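Local coordinates for endoribonuclease L-PSP/chorismate mutase-like domain-containing protein (Shewanella oneidensis, PDB 2OTM), which is a putative endoribonuclease of the YjgF/L-PSP family, which has a chorismate mutase-like fold, at the interface of chains A and B. Numbering follows the deposited sequence. Chains: chain A/B, Hypothetical protein.

The interface of chains A and B. Residues chain A 27-28, 30-31, 38-41, 149; chain B 94-95, 117, 130-133.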
loop_
_atom_site.group_PDB
_atom_site.type_symbol
_atom_site.label_atom_id
_atom_site.label_comp_id
_atom_site.label_asym_id
_atom_site.label_seq_id
_atom_site.Cartn_x
_atom_site.Cartn_y
_atom_site.Cartn_z
ATOM N N TYR A 27 9.629 1.506 -14.673
ATOM C CA TYR A 27 9.073 0.379 -13.917
ATOM C C TYR A 27 8.203 -0.439 -14.875
ATOM O O TYR A 27 7.819 0.047 -15.957
ATOM C CB TYR A 27 8.282 0.909 -12.683
ATOM C CG TYR A 27 7.086 1.791 -13.019
ATOM C CD1 TYR A 27 5.828 1.240 -13.293
ATOM C CD2 TYR A 27 7.208 3.182 -13.073
ATOM C CE1 TYR A 27 4.747 2.045 -13.630
ATOM C CE2 TYR A 27 6.102 3.996 -13.387
ATOM C CZ TYR A 27 4.885 3.420 -13.672
ATOM O OH TYR A 27 3.785 4.214 -14.008
ATOM N N GLU A 28 7.902 -1.655 -14.468
ATOM C CA GLU A 28 7.106 -2.589 -15.225
ATOM C C GLU A 28 5.614 -2.397 -14.930
ATOM O O GLU A 28 5.213 -2.135 -13.784
ATOM C CB GLU A 28 7.503 -3.999 -14.824
ATOM C CG GLU A 28 8.959 -4.338 -15.077
ATOM C CD GLU A 28 9.255 -4.359 -16.563
ATOM O OE1 GLU A 28 8.354 -4.777 -17.335
ATOM O OE2 GLU A 28 10.347 -3.910 -16.935
ATOM N N TYR A 30 3.419 -4.676 -14.738
ATOM C CA TYR A 30 3.074 -5.685 -13.739
ATOM C C TYR A 30 4.323 -6.463 -13.354
ATOM O O TYR A 30 5.336 -6.438 -14.050
ATOM C CB TYR A 30 1.989 -6.609 -14.244
ATOM C CG TYR A 30 2.372 -7.436 -15.428
ATOM C CD1 TYR A 30 2.176 -6.966 -16.708
ATOM C CD2 TYR A 30 2.934 -8.698 -15.268
ATOM C CE1 TYR A 30 2.522 -7.724 -17.794
ATOM C CE2 TYR A 30 3.297 -9.455 -16.356
ATOM C CZ TYR A 30 3.095 -8.951 -17.614
ATOM O OH TYR A 30 3.432 -9.692 -18.715
ATOM N N SER A 31 4.258 -7.159 -12.235
ATOM C CA SER A 31 5.284 -8.111 -11.913
ATOM C C SER A 31 4.655 -9.320 -11.266
ATOM O O SER A 31 3.477 -9.309 -10.955
ATOM C CB SER A 31 6.386 -7.492 -11.044
ATOM O OG SER A 31 5.914 -6.995 -9.822
HETATM N N MSE A 38 0.847 -8.666 -9.909
HETATM C CA MSE A 38 0.434 -7.378 -9.389
HETATM C C MSE A 38 0.738 -6.271 -10.376
HETATM O O MSE A 38 1.838 -6.180 -10.896
HETATM C CB MSE A 38 1.129 -7.119 -8.039
HETATM C CG MSE A 38 2.640 -6.980 -8.116
HETATM SE SE MSE A 38 3.479 -7.234 -6.337
HETATM C CE MSE A 38 2.915 -8.840 -5.895
ATOM N N THR A 39 -0.256 -5.426 -10.644
ATOM C CA THR A 39 -0.084 -4.350 -11.589
ATOM C C THR A 39 0.543 -3.161 -10.909
ATOM O O THR A 39 0.501 -3.025 -9.672
ATOM C CB THR A 39 -1.420 -3.919 -12.232
ATOM O OG1 THR A 39 -2.211 -3.198 -11.274
ATOM C CG2 THR A 39 -2.180 -5.146 -12.755
ATOM N N SER A 40 1.154 -2.300 -11.727
ATOM C CA SER A 40 1.424 -0.950 -11.311
ATOM C C SER A 40 0.144 -0.129 -11.475
ATOM O O SER A 40 -0.930 -0.664 -11.728
ATOM C CB SER A 40 2.611 -0.326 -12.057
ATOM O OG SER A 40 3.804 -1.077 -11.866
ATOM N N GLY A 41 0.236 1.181 -11.280
ATOM C CA GLY A 41 -0.973 1.985 -11.224
ATOM C C GLY A 41 -1.687 2.093 -12.548
ATOM O O GLY A 41 -1.063 2.377 -13.566
ATOM N N TYR A 149 -4.970 -0.475 -8.621
ATOM C CA TYR A 149 -3.969 -1.505 -8.654
ATOM C C TYR A 149 -4.698 -2.796 -8.374
ATOM O O TYR A 149 -5.479 -2.844 -7.415
ATOM C CB TYR A 149 -2.939 -1.274 -7.539
ATOM C CG TYR A 149 -2.105 -0.056 -7.625
ATOM C CD1 TYR A 149 -2.596 1.178 -7.221
ATOM C CD2 TYR A 149 -0.781 -0.128 -8.043
ATOM C CE1 TYR A 149 -1.819 2.301 -7.281
ATOM C CE2 TYR A 149 0.014 1.003 -8.094
ATOM C CZ TYR A 149 -0.517 2.206 -7.700
ATOM O OH TYR A 149 0.268 3.285 -7.676
ATOM N N TYR B 94 10.914 -7.210 -6.847
ATOM C CA TYR B 94 9.729 -7.251 -7.703
ATOM C C TYR B 94 8.793 -6.053 -7.513
ATOM O O TYR B 94 7.907 -5.827 -8.348
ATOM C CB TYR B 94 8.925 -8.549 -7.531
ATOM C CG TYR B 94 8.398 -8.809 -6.153
ATOM C CD1 TYR B 94 7.163 -8.324 -5.769
ATOM C CD2 TYR B 94 9.124 -9.559 -5.230
ATOM C CE1 TYR B 94 6.653 -8.566 -4.514
ATOM C CE2 TYR B 94 8.611 -9.784 -3.932
ATOM C CZ TYR B 94 7.372 -9.302 -3.614
ATOM O OH TYR B 94 6.834 -9.505 -2.396
ATOM N N ARG B 95 8.969 -5.308 -6.421
ATOM C CA ARG B 95 8.061 -4.201 -6.116
ATOM C C ARG B 95 8.754 -3.092 -5.339
ATOM O O ARG B 95 9.530 -3.347 -4.416
ATOM C CB ARG B 95 6.893 -4.734 -5.304
ATOM C CG ARG B 95 5.816 -3.736 -4.931
ATOM C CD ARG B 95 4.900 -3.578 -6.055
ATOM N NE ARG B 95 3.557 -3.196 -5.662
ATOM C CZ ARG B 95 2.533 -3.191 -6.514
ATOM N NH1 ARG B 95 2.734 -3.527 -7.770
ATOM N NH2 ARG B 95 1.323 -2.846 -6.117
ATOM N N SER B 117 13.533 3.939 -8.773
ATOM C CA SER B 117 13.456 2.932 -9.837
ATOM C C SER B 117 14.762 2.811 -10.600
ATOM O O SER B 117 15.218 1.692 -10.861
ATOM C CB SER B 117 12.286 3.205 -10.784
ATOM O OG SER B 117 11.028 3.075 -10.117
ATOM N N HIS B 130 10.940 -3.970 -11.668
ATOM C CA HIS B 130 9.922 -3.983 -10.639
ATOM C C HIS B 130 8.678 -3.275 -11.102
ATOM O O HIS B 130 8.783 -2.375 -11.946
ATOM C CB HIS B 130 10.424 -3.219 -9.430
ATOM C CG HIS B 130 10.899 -1.835 -9.749
ATOM N ND1 HIS B 130 12.166 -1.583 -10.234
ATOM C CD2 HIS B 130 10.287 -0.630 -9.653
ATOM C CE1 HIS B 130 12.297 -0.288 -10.445
ATOM N NE2 HIS B 130 11.180 0.318 -10.077
ATOM N N SER B 131 7.521 -3.690 -10.565
ATOM C CA SER B 131 6.309 -2.880 -10.591
ATOM C C SER B 131 6.428 -1.866 -9.469
ATOM O O SER B 131 7.307 -1.968 -8.614
ATOM C CB SER B 131 5.018 -3.708 -10.439
ATOM O OG SER B 131 4.991 -4.483 -9.242
ATOM N N ARG B 132 5.550 -0.868 -9.455
ATOM C CA ARG B 132 5.630 0.115 -8.395
ATOM C C ARG B 132 4.306 0.776 -8.088
ATOM O O ARG B 132 3.379 0.776 -8.939
ATOM C CB ARG B 132 6.730 1.156 -8.688
ATOM C CG ARG B 132 6.299 2.428 -9.354
ATOM C CD ARG B 132 7.515 3.339 -9.559
ATOM N NE ARG B 132 7.077 4.583 -10.150
ATOM C CZ ARG B 132 7.859 5.505 -10.695
ATOM N NH1 ARG B 132 9.173 5.370 -10.727
ATOM N NH2 ARG B 132 7.294 6.587 -11.191
HETATM N N MSE B 133 4.228 1.254 -6.841
HETATM C CA MSE B 133 3.125 2.077 -6.347
HETATM C C MSE B 133 3.687 3.410 -5.924
HETATM O O MSE B 133 4.829 3.527 -5.445
HETATM C CB MSE B 133 2.441 1.422 -5.130
HETATM C CG MSE B 133 1.962 0.022 -5.347
HETATM SE SE MSE B 133 0.770 -0.550 -3.849
HETATM C CE MSE B 133 -0.854 0.398 -4.233
HETATM O O HOH W 1 2.359 2.905 -10.137
HETATM O O HOH W 2 -0.922 -3.960 -7.702
#
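In this YjgF/L-PSP family protein, whose relatives are typically trimers with clefts between subunits, strand 131-136 of chain B lies against A:Tyr27, A:Glu28 and strands 30-33 and 36-39 of chain A, within a deposited trimer. A:Tyr27 and B:Arg132 bury most surface here. The tyrosine CG sits in the crowded position between its backbone N and carbonyl carbon (chi1 62°), and the extended arginine crosses one face of the ring, its CG lying over the rim. The ring and guanidinium planes are 30° apart, and CD2 of A:Tyr27 comes to 3.4 Å from CZ of B:Arg132. A second-shell residue, B:Ser117, is likely to hold the guanidinium's rotation: its OG accepts an in-plane bond from B:Arg132 NH1 (3.0 Å) and is also hydrogen-bonded to B:His130 NE2. Beside this contact the backbone of A:Glu28 takes part: its N donates almost straight to B:His130 O (2.8 Å), approaching from above the carbonyl plane. A:Ser40 OG then takes the N-H of B:Arg132 at 3.0 Å while giving its own hydrogen to A:Glu28 O.

Towards strand 92-100, A:Ser31 OG donates to B:Tyr94 O (2.7 Å) and hydrogen-bonds B:Ser131 OG. The selenomethionine A:Met38 meets B:Arg95 tip to tip, and its selenium lies 3.9 Å from CD1 of B:Tyr94, the two side chains crossing at about a right angle. Bent at chi2 (82°), B:Arg95 directs NH1 to both A:Thr39 O (3.0 Å) and B:Ser131 OG, with both acceptors close to the guanidinium plane; its NH2 reaches A:Thr39 O through a water. An alanine here would remove the guanidinium and would probably leave A:Thr39 O without its direct bond across the interface and B:Ser131 OG less firmly oriented towards A:Ser31. On the other flank, the methyl CE of selenomethionine B:Met133 caps the centre of the A:Tyr149 ring at 3.5 Å from its centroid, opposite A:Gly41 CA. Another water links B:Arg132 O to A:Gly41 N and A:Tyr149 OH.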